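Local atomic coordinates of G/U mismatch-specific DNA glycosylase (Deinococcus radiodurans, PDB entry 2C2Q), a protein that belongs to the uracil-DNA glycosylase superfamily of DNA repair proteins, in which helices pack around a central beta sheet. Residues Val18-Gln23 / Arg43-Asn48; Trp54-Ala59 / Phe168-Trp173; Val60-Arg65 / Asp178-Leu183. The protein carries 1 engineered substitution. All coordinates share one frame; numbering follows the deposited sequence.

Contact 1 (Val18-Gln23 / Arg43-Asn48); sequences VPDVLQ and RAYYAN
Tyr45 spans this contact and meets the backbone at Pro19 with the edge of its ring. Both segments are loops of the alpha/beta fold of the uracil-DNA glycosylase superfamily. Val18-Gln23 leads toward strand 28-32, and Arg43-Asn48 lies in the loop between helix 37-42 and helix 53-59. The first of these helices ends in a Schellman motif, with Arg43 as the residue of positive phi.

With CG anti to the carbonyl carbon (chi1 -77°), the Tyr45 ring starts out across to the 18-23 loop. Tyr45 OH donates a hydrogen bond to Pro19 O at 2.7 Å. The acceptor lies in the plane of the ring. It is also close to the ring carbon next to the phenol carbon, with Tyr45 CE2 3.3 Å from Pro19 O. At the carbonyl, the C=O...donor angle is 124° and the donor is tilted 33° from the carbonyl plane.

Val18 fills the other end of the contact with its two methyl groups. Val18 CG1 is anti to the backbone N and rests 3.6 Å from Arg43 C. The same methyl, Val18 CG1, is 3.8 Å from Tyr45 CE2, so it touches both the turn after the helix and the ring. Val18 CG2 lies 3.7 Å from Ala44 O.

Asp20 is buried, and its charge is met outside the two segments. OD1 pairs with Lys87 and with Thr83 OG1, while OD2 pairs with Lys109. Lys87 NZ also bonds to Val18 O, so one lysine joins two points of the loop. An acetate ion, probably from the crystallisation liquor, lies about 3 Å from the side chain of Tyr45, nearest atoms. The side chains of Asp20 and Tyr45 cross obliquely, with Asp20 OD1 3.7 Å from Tyr45 OH.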
loop_
_atom_site.group_PDB
_atom_site.type_symbol
_atom_site.label_atom_id
_atom_site.label_comp_id
_atom_site.label_asym_id
_atom_site.label_seq_id
_atom_site.Cartn_x
_atom_site.Cartn_y
_atom_site.Cartn_z
ATOM N N VAL A 18 -5.210 6.215 11.458
ATOM C CA VAL A 18 -3.782 6.427 11.327
ATOM C C VAL A 18 -3.588 7.356 10.083
ATOM O O VAL A 18 -4.354 7.176 9.141
ATOM C CB VAL A 18 -3.028 5.122 11.056
ATOM C CG1 VAL A 18 -1.530 5.416 11.161
ATOM C CG2 VAL A 18 -3.451 4.048 12.136
ATOM N N PRO A 19 -2.725 8.376 10.157
ATOM C CA PRO A 19 -2.515 9.292 9.019
ATOM C C PRO A 19 -2.082 8.541 7.747
ATOM O O PRO A 19 -1.356 7.520 7.819
ATOM C CB PRO A 19 -1.371 10.201 9.473
ATOM C CG PRO A 19 -1.515 10.256 10.956
ATOM C CD PRO A 19 -1.882 8.794 11.311
ATOM N N ASP A 20 -2.563 9.008 6.621
ATOM C CA ASP A 20 -1.875 8.774 5.327
ATOM C C ASP A 20 -0.449 9.289 5.302
ATOM O O ASP A 20 -0.089 10.223 6.053
ATOM C CB ASP A 20 -2.656 9.412 4.224
ATOM C CG ASP A 20 -3.874 8.608 3.891
ATOM O OD1 ASP A 20 -3.980 7.380 4.274
ATOM O OD2 ASP A 20 -4.800 9.158 3.267
ATOM N N VAL A 21 0.416 8.637 4.491
ATOM C CA VAL A 21 1.726 9.185 4.208
ATOM C C VAL A 21 1.748 9.444 2.702
ATOM O O VAL A 21 1.946 8.514 1.878
ATOM C CB VAL A 21 2.848 8.189 4.618
ATOM C CG1 VAL A 21 4.243 8.699 4.283
ATOM C CG2 VAL A 21 2.684 7.808 6.105
ATOM N N LEU A 22 1.537 10.693 2.327
ATOM C CA LEU A 22 1.258 11.001 0.920
ATOM C C LEU A 22 1.797 12.373 0.674
ATOM O O LEU A 22 1.698 13.257 1.554
ATOM C CB LEU A 22 -0.257 10.961 0.577
ATOM C CG LEU A 22 -0.965 9.594 0.638
ATOM C CD1 LEU A 22 -2.475 9.766 0.460
ATOM C CD2 LEU A 22 -0.338 8.639 -0.448
ATOM N N GLN A 23 2.354 12.549 -0.516
ATOM C CA GLN A 23 2.914 13.843 -0.950
ATOM C C GLN A 23 3.162 13.713 -2.457
ATOM O O GLN A 23 3.248 12.584 -2.972
ATOM C CB GLN A 23 4.181 14.189 -0.152
ATOM C CG GLN A 23 5.340 13.236 -0.321
ATOM C CD GLN A 23 6.477 13.571 0.571
ATOM O OE1 GLN A 23 6.296 13.722 1.786
ATOM N NE2 GLN A 23 7.670 13.623 0.012
ATOM N N ARG A 43 -1.207 3.384 16.192
ATOM C CA ARG A 43 -1.215 4.512 15.265
ATOM C C ARG A 43 -0.021 4.339 14.293
ATOM O O ARG A 43 0.799 5.232 14.115
ATOM C CB ARG A 43 -1.134 5.886 16.012
ATOM C CG ARG A 43 -2.496 6.206 16.675
ATOM C CD ARG A 43 -2.475 7.573 17.337
ATOM N NE ARG A 43 -3.531 7.736 18.339
ATOM C CZ ARG A 43 -3.613 8.759 19.210
ATOM N NH1 ARG A 43 -2.712 9.734 19.218
ATOM N NH2 ARG A 43 -4.614 8.808 20.090
ATOM N N ALA A 44 0.076 3.170 13.662
ATOM C CA ALA A 44 1.181 2.902 12.716
ATOM C C ALA A 44 0.642 1.976 11.594
ATOM O O ALA A 44 -0.597 1.794 11.465
ATOM C CB ALA A 44 2.389 2.272 13.487
ATOM N N TYR A 45 1.547 1.405 10.781
ATOM C CA TYR A 45 1.145 0.490 9.703
ATOM C C TYR A 45 1.821 -0.829 9.943
ATOM O O TYR A 45 2.973 -0.807 10.385
ATOM C CB TYR A 45 1.567 1.037 8.339
ATOM C CG TYR A 45 0.673 2.161 7.804
ATOM C CD1 TYR A 45 -0.290 1.921 6.801
ATOM C CD2 TYR A 45 0.798 3.460 8.329
ATOM C CE1 TYR A 45 -1.105 3.011 6.299
ATOM C CE2 TYR A 45 -0.001 4.506 7.858
ATOM C CZ TYR A 45 -0.943 4.265 6.843
ATOM O OH TYR A 45 -1.713 5.314 6.345
ATOM N N TYR A 46 1.129 -1.905 9.554
ATOM C CA TYR A 46 1.634 -3.306 9.583
ATOM C C TYR A 46 2.399 -3.542 10.879
ATOM O O TYR A 46 3.585 -3.997 10.858
ATOM C CB TYR A 46 2.517 -3.540 8.340
ATOM C CG TYR A 46 1.791 -3.225 7.065
ATOM C CD1 TYR A 46 0.831 -4.122 6.515
ATOM C CD2 TYR A 46 2.032 -2.027 6.404
ATOM C CE1 TYR A 46 0.142 -3.797 5.356
ATOM C CE2 TYR A 46 1.360 -1.680 5.228
ATOM C CZ TYR A 46 0.393 -2.557 4.696
ATOM O OH TYR A 46 -0.305 -2.268 3.557
ATOM N N ALA A 47 1.732 -3.200 12.003
ATOM C CA ALA A 47 2.353 -3.226 13.313
ATOM C C ALA A 47 2.297 -4.593 14.026
ATOM O O ALA A 47 2.951 -4.763 15.066
ATOM C CB ALA A 47 1.776 -2.094 14.241
ATOM N N ASN A 48 1.486 -5.520 13.521
ATOM C CA ASN A 48 1.442 -6.886 14.069
ATOM C C ASN A 48 2.834 -7.450 13.850
ATOM O O ASN A 48 3.365 -7.451 12.742
ATOM C CB ASN A 48 0.393 -7.722 13.361
ATOM C CG ASN A 48 0.375 -9.170 13.841
ATOM O OD1 ASN A 48 1.424 -9.737 14.153
ATOM N ND2 ASN A 48 -0.799 -9.757 13.902
#

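Contact 2 (Trp54-Ala59 / Phe168-Trp173); sequences WRTLHA and FRLEPW
Thr56 faces Trp173 and Phe168 from the helix 53-59, and its short side chain carries most of the contact. The bond from CA to CB points toward Phe168-Trp173, and CB carries two branches with different tasks.

OG1 is anti to the carbonyl carbon (chi1 -59°), which leaves the methyl branch, CG2, anti to the backbone N and over the indole. Thr56 CG2 sits 3.3 Å above the plane of the Trp173 indole, displaced toward the rim. It is nearly equidistant from several indole atoms, with Thr56 CG2 3.6 Å from Trp173 CD2. On the indole's own stem, Trp173 CB is 3.7 Å from Thr56 CG2. The two side chains cross at about a right angle. Leu170 adds a looser touch, with Leu170 CD2 4.1 Å from Thr56 CG2.

The hydroxyl branch turns to Phe168. The two side chains meet tip to tip, Thr56 OG1 lying 3.7 Å from Phe168 CZ. That is packing. The hydrogen bond of Thr56 OG1 is with Lys52 O, one turn back along the chain.

Leu57 extends the apolar patch to the six-membered ring of the indole, where Leu57 CD2 is 3.8 Å from Trp173 CZ3. No hydrogen bond joins the two segments. The polar edge of the buried indole is satisfied by another loop, since Trp173 NE1 bonds to Pro158 O.

This is plain helix packing over a sheet. Helix 53-59 meets the N-terminal part of helix 171-188 and the residues leading into it, and Leu57 and Trp173 both reach Leu30 on strand 28-32.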
loop_
_atom_site.group_PDB
_atom_site.type_symbol
_atom_site.label_atom_id
_atom_site.label_comp_id
_atom_site.label_asym_id
_atom_site.label_seq_id
_atom_site.Cartn_x
_atom_site.Cartn_y
_atom_site.Cartn_z
ATOM N N TRP A 54 7.388 -5.026 6.996
ATOM C CA TRP A 54 8.621 -4.233 7.268
ATOM C C TRP A 54 9.912 -5.017 6.906
ATOM O O TRP A 54 10.769 -4.485 6.196
ATOM C CB TRP A 54 8.661 -3.683 8.664
ATOM C CG TRP A 54 7.536 -2.709 8.880
ATOM C CD1 TRP A 54 6.462 -2.900 9.666
ATOM C CD2 TRP A 54 7.351 -1.415 8.225
ATOM N NE1 TRP A 54 5.614 -1.802 9.603
ATOM C CE2 TRP A 54 6.100 -0.897 8.695
ATOM C CE3 TRP A 54 8.083 -0.668 7.278
ATOM C CZ2 TRP A 54 5.625 0.370 8.333
ATOM C CZ3 TRP A 54 7.588 0.592 6.880
ATOM C CH2 TRP A 54 6.362 1.090 7.412
ATOM N N ARG A 55 9.911 -6.292 7.264
ATOM C CA ARG A 55 11.011 -7.231 6.836
ATOM C C ARG A 55 11.100 -7.256 5.312
ATOM O O ARG A 55 12.200 -7.152 4.743
ATOM C CB ARG A 55 10.677 -8.622 7.337
ATOM C CG ARG A 55 11.652 -9.769 7.011
ATOM C CD ARG A 55 11.167 -11.052 7.791
ATOM N NE ARG A 55 10.216 -10.613 8.845
ATOM C CZ ARG A 55 9.138 -11.287 9.260
ATOM N NH1 ARG A 55 8.857 -12.503 8.768
ATOM N NH2 ARG A 55 8.345 -10.757 10.200
ATOM N N THR A 56 9.955 -7.426 4.635
ATOM C CA THR A 56 9.925 -7.547 3.205
ATOM C C THR A 56 10.451 -6.298 2.511
ATOM O O THR A 56 11.289 -6.378 1.624
ATOM C CB THR A 56 8.495 -7.967 2.694
ATOM O OG1 THR A 56 8.120 -9.233 3.299
ATOM C CG2 THR A 56 8.441 -8.132 1.166
ATOM N N LEU A 57 10.012 -5.105 2.932
ATOM C CA LEU A 57 10.608 -3.916 2.316
ATOM C C LEU A 57 12.145 -3.892 2.406
ATOM O O LEU A 57 12.774 -3.431 1.462
ATOM C CB LEU A 57 10.086 -2.632 2.992
ATOM C CG LEU A 57 8.592 -2.287 2.905
ATOM C CD1 LEU A 57 8.310 -0.834 3.223
ATOM C CD2 LEU A 57 7.745 -2.754 1.796
ATOM N N HIS A 58 12.694 -4.287 3.551
ATOM C CA HIS A 58 14.166 -4.363 3.769
ATOM C C HIS A 58 14.758 -5.437 2.833
ATOM O O HIS A 58 15.738 -5.164 2.101
ATOM C CB HIS A 58 14.475 -4.713 5.190
ATOM C CG HIS A 58 15.943 -4.716 5.494
ATOM N ND1 HIS A 58 16.486 -5.447 6.534
ATOM C CD2 HIS A 58 16.967 -4.047 4.914
ATOM C CE1 HIS A 58 17.794 -5.240 6.563
ATOM N NE2 HIS A 58 18.111 -4.394 5.595
ATOM N N ALA A 59 14.125 -6.619 2.830
ATOM C CA ALA A 59 14.598 -7.802 2.065
ATOM C C ALA A 59 14.782 -7.453 0.603
ATOM O O ALA A 59 15.782 -7.898 -0.024
ATOM C CB ALA A 59 13.614 -8.977 2.170
ATOM N N PHE A 168 2.056 -16.499 0.536
ATOM C CA PHE A 168 3.013 -15.444 0.386
ATOM C C PHE A 168 4.092 -15.833 -0.631
ATOM O O PHE A 168 4.547 -16.990 -0.654
ATOM C CB PHE A 168 3.648 -15.114 1.737
ATOM C CG PHE A 168 4.637 -14.030 1.649
ATOM C CD1 PHE A 168 4.204 -12.706 1.391
ATOM C CD2 PHE A 168 5.995 -14.293 1.760
ATOM C CE1 PHE A 168 5.129 -11.695 1.268
ATOM C CE2 PHE A 168 6.949 -13.277 1.646
ATOM C CZ PHE A 168 6.511 -11.951 1.403
ATOM N N ARG A 169 4.468 -14.894 -1.502
ATOM C CA ARG A 169 5.564 -15.141 -2.451
ATOM C C ARG A 169 6.375 -13.871 -2.566
ATOM O O ARG A 169 5.785 -12.800 -2.705
ATOM C CB ARG A 169 5.040 -15.483 -3.840
ATOM C CG ARG A 169 4.435 -16.887 -3.974
ATOM C CD ARG A 169 5.435 -18.001 -3.706
ATOM N NE ARG A 169 4.783 -19.313 -3.864
ATOM C CZ ARG A 169 3.974 -19.916 -2.974
ATOM N NH1 ARG A 169 3.625 -19.341 -1.818
ATOM N NH2 ARG A 169 3.488 -21.133 -3.274
ATOM N N LEU A 170 7.697 -14.001 -2.551
ATOM C CA LEU A 170 8.584 -12.835 -2.599
ATOM C C LEU A 170 8.707 -12.279 -3.995
ATOM O O LEU A 170 9.004 -11.081 -4.176
ATOM C CB LEU A 170 9.962 -13.153 -2.022
ATOM C CG LEU A 170 10.179 -13.106 -0.510
ATOM C CD1 LEU A 170 11.477 -13.808 -0.059
ATOM C CD2 LEU A 170 10.208 -11.582 -0.051
ATOM N N GLU A 171 8.524 -13.128 -5.014
ATOM C CA GLU A 171 8.789 -12.663 -6.379
ATOM C C GLU A 171 8.142 -11.296 -6.693
ATOM O O GLU A 171 8.855 -10.424 -7.200
ATOM C CB GLU A 171 8.354 -13.672 -7.453
ATOM C CG GLU A 171 8.928 -13.329 -8.826
ATOM C CD GLU A 171 8.611 -14.408 -9.860
ATOM O OE1 GLU A 171 7.681 -15.236 -9.609
ATOM O OE2 GLU A 171 9.274 -14.410 -10.930
ATOM N N PRO A 172 6.824 -11.122 -6.448
ATOM C CA PRO A 172 6.163 -9.848 -6.817
ATOM C C PRO A 172 6.744 -8.628 -6.079
ATOM O O PRO A 172 6.903 -7.545 -6.720
ATOM C CB PRO A 172 4.686 -10.109 -6.464
ATOM C CG PRO A 172 4.571 -11.656 -6.527
ATOM C CD PRO A 172 5.827 -12.086 -5.905
ATOM N N TRP A 173 7.100 -8.814 -4.807
ATOM C CA TRP A 173 7.715 -7.791 -3.956
ATOM C C TRP A 173 9.169 -7.463 -4.426
ATOM O O TRP A 173 9.632 -6.336 -4.378
ATOM C CB TRP A 173 7.758 -8.255 -2.476
ATOM C CG TRP A 173 6.431 -8.301 -1.829
ATOM C CD1 TRP A 173 5.526 -9.339 -1.820
ATOM C CD2 TRP A 173 5.826 -7.232 -1.076
ATOM N NE1 TRP A 173 4.382 -8.981 -1.125
ATOM C CE2 TRP A 173 4.548 -7.709 -0.623
ATOM C CE3 TRP A 173 6.247 -5.931 -0.704
ATOM C CZ2 TRP A 173 3.651 -6.906 0.122
ATOM C CZ3 TRP A 173 5.338 -5.121 0.071
ATOM C CH2 TRP A 173 4.078 -5.629 0.478
#

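Contact 3 (Val60-Arg65 / Asp178-Leu183); sequences VGLTPR and DRVREL
Arg181 grips the carbonyl oxygens of Val60 and Gly61, where helix 53-59 ends in a Schellman motif. Arg181 NH2 donates to Val60 O at 2.8 Å, with an N-H...O angle of 164°. Arg181 NH2 also donates to Gly61 O at 2.9 Å. This second bond is more bent, at 136°, and the donor stands well above the plane of the Gly61 carbonyl. Both oxygens lie near the plane of the guanidinium, at its edge. The positive group would suit the carbonyl-rich end of a helix.

Beside this polar grip is a small apolar contact. Leu62 CD2 fits against the branch of Val180, 3.7 Å from Val180 CB, and the two side chains cross at about a right angle. Leu62 also packs on Leu57 of helix 53-59. Val180 reaches Ile117 of strand 117-120, so the pair joins turn, helix and sheet.

The second shell fixes the arginine. Its chain leaves helix 171-188 with CG anti to the backbone N, and the bend at chi3 (-56°) turns NE out of the line of the chain. Asp178, one turn earlier, holds the other terminal nitrogen, NH1, in a salt bridge. Asp178 OD1 is also hydrogen-bonded to Gln174 NE2. Asp178 OD1 lies in the guanidinium plane, 2.9 Å from Arg181 NH1.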
loop_
_atom_site.group_PDB
_atom_site.type_symbol
_atom_site.label_atom_id
_atom_site.label_comp_id
_atom_site.label_asym_id
_atom_site.label_seq_id
_atom_site.Cartn_x
_atom_site.Cartn_y
_atom_site.Cartn_z
ATOM N N VAL A 60 13.835 -6.693 0.048
ATOM C CA VAL A 60 13.770 -6.381 -1.383
ATOM C C VAL A 60 14.392 -5.046 -1.793
ATOM O O VAL A 60 14.311 -4.643 -2.960
ATOM C CB VAL A 60 12.347 -6.567 -2.005
ATOM C CG1 VAL A 60 11.771 -7.951 -1.669
ATOM C CG2 VAL A 60 11.329 -5.462 -1.551
ATOM N N GLY A 61 15.005 -4.418 -0.794
ATOM C CA GLY A 61 15.735 -3.141 -0.880
ATOM C C GLY A 61 14.833 -1.971 -1.237
ATOM O O GLY A 61 15.236 -1.074 -1.955
ATOM N N LEU A 62 13.578 -1.995 -0.798
ATOM C CA LEU A 62 12.738 -0.765 -0.868
ATOM C C LEU A 62 13.195 0.180 0.224
ATOM O O LEU A 62 13.134 1.431 0.063
ATOM C CB LEU A 62 11.247 -1.120 -0.741
ATOM C CG LEU A 62 10.612 -1.728 -1.976
ATOM C CD1 LEU A 62 9.242 -2.370 -1.721
ATOM C CD2 LEU A 62 10.568 -0.681 -3.109
ATOM N N THR A 63 13.660 -0.388 1.334
ATOM C CA THR A 63 14.322 0.364 2.394
ATOM C C THR A 63 15.695 -0.268 2.724
ATOM O O THR A 63 15.871 -1.484 2.576
ATOM C CB THR A 63 13.435 0.470 3.674
ATOM O OG1 THR A 63 13.311 -0.800 4.377
ATOM C CG2 THR A 63 12.008 0.932 3.317
ATOM N N PRO A 64 16.668 0.557 3.139
ATOM C CA PRO A 64 18.020 0.073 3.494
ATOM C C PRO A 64 18.183 -0.553 4.877
ATOM O O PRO A 64 19.253 -1.112 5.166
ATOM C CB PRO A 64 18.869 1.348 3.433
ATOM C CG PRO A 64 17.910 2.466 3.822
ATOM C CD PRO A 64 16.580 2.037 3.197
ATOM N N ARG A 65 17.180 -0.408 5.745
ATOM C CA ARG A 65 17.168 -0.992 7.095
ATOM C C ARG A 65 15.748 -1.487 7.280
ATOM O O ARG A 65 14.888 -1.069 6.519
ATOM C CB ARG A 65 17.453 0.083 8.140
ATOM C CG ARG A 65 18.936 0.179 8.618
ATOM C CD ARG A 65 19.231 1.465 9.474
ATOM N NE ARG A 65 18.014 2.278 9.639
ATOM C CZ ARG A 65 17.142 2.163 10.647
ATOM N NH1 ARG A 65 17.356 1.288 11.626
ATOM N NH2 ARG A 65 16.049 2.937 10.685
ATOM N N ASP A 178 12.804 -3.888 -7.566
ATOM C CA ASP A 178 13.692 -3.703 -8.725
ATOM C C ASP A 178 13.174 -2.569 -9.572
ATOM O O ASP A 178 13.972 -1.744 -10.064
ATOM C CB ASP A 178 13.597 -4.952 -9.578
ATOM C CG ASP A 178 14.374 -6.108 -8.990
ATOM O OD1 ASP A 178 15.157 -5.934 -7.992
ATOM O OD2 ASP A 178 14.252 -7.218 -9.507
ATOM N N ARG A 179 11.859 -2.572 -9.778
ATOM C CA ARG A 179 11.147 -1.516 -10.528
ATOM C C ARG A 179 11.295 -0.114 -9.908
ATOM O O ARG A 179 11.480 0.879 -10.641
ATOM C CB ARG A 179 9.674 -1.843 -10.692
ATOM C CG ARG A 179 8.913 -0.779 -11.510
ATOM C CD ARG A 179 9.433 -0.640 -12.955
ATOM N NE ARG A 179 8.671 0.338 -13.694
ATOM C CZ ARG A 179 9.211 1.183 -14.583
ATOM N NH1 ARG A 179 10.515 1.133 -14.856
ATOM N NH2 ARG A 179 8.433 2.065 -15.193
ATOM N N VAL A 180 11.229 -0.041 -8.577
ATOM C CA VAL A 180 11.464 1.210 -7.859
ATOM C C VAL A 180 12.932 1.662 -8.024
ATOM O O VAL A 180 13.204 2.847 -8.324
ATOM C CB VAL A 180 11.040 1.093 -6.356
ATOM C CG1 VAL A 180 11.601 2.249 -5.516
ATOM C CG2 VAL A 180 9.547 1.014 -6.276
ATOM N N ARG A 181 13.867 0.722 -7.829
ATOM C CA ARG A 181 15.293 0.970 -8.100
ATOM C C ARG A 181 15.512 1.514 -9.524
ATOM O O ARG A 181 16.244 2.473 -9.734
ATOM C CB ARG A 181 16.013 -0.369 -7.949
ATOM C CG ARG A 181 17.517 -0.354 -7.797
ATOM C CD ARG A 181 18.007 -1.664 -7.075
ATOM N NE ARG A 181 17.329 -1.811 -5.774
ATOM C CZ ARG A 181 16.450 -2.780 -5.416
ATOM N NH1 ARG A 181 16.109 -3.795 -6.230
ATOM N NH2 ARG A 181 15.901 -2.733 -4.203
ATOM N N GLU A 182 14.863 0.883 -10.488
ATOM C CA GLU A 182 14.962 1.239 -11.909
ATOM C C GLU A 182 14.406 2.649 -12.182
ATOM O O GLU A 182 14.945 3.412 -12.987
ATOM C CB GLU A 182 14.136 0.227 -12.670
ATOM C CG GLU A 182 13.975 0.442 -14.155
ATOM C CD GLU A 182 13.255 -0.716 -14.833
ATOM O OE1 GLU A 182 13.836 -1.311 -15.782
ATOM O OE2 GLU A 182 12.109 -1.050 -14.466
ATOM N N LEU A 183 13.297 2.982 -11.535
ATOM C CA LEU A 183 12.724 4.321 -11.707
ATOM C C LEU A 183 13.609 5.382 -11.068
ATOM O O LEU A 183 13.888 6.405 -11.692
ATOM C CB LEU A 183 11.312 4.383 -11.118
ATOM C CG LEU A 183 10.219 3.824 -12.007
ATOM C CD1 LEU A 183 8.942 3.583 -11.172
ATOM C CD2 LEU A 183 9.943 4.724 -13.244
#

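How the contacts relate
Contact 2 and contact 3 hold the same elements. Both set helix 53-59 or the turn that ends it against helix 171-188, and their centres are 11 Å apart. Probable backbone hydrogen bonds from Leu62 N and Thr63 N to Leu57 O tie them together. Contact 2 is mainly apolar and buried, near the start of the long helix. Contact 3, farther along, mixes a buried aliphatic pair with an exposed arginine on backbone carbonyls. Contact 1 is a mostly buried meeting of loops, built on one tyrosine bond and a valine. It lies about 20 Å, centre to centre, from contact 3 but touches contact 2, where Trp54 NE1 probably bonds to Tyr45 O.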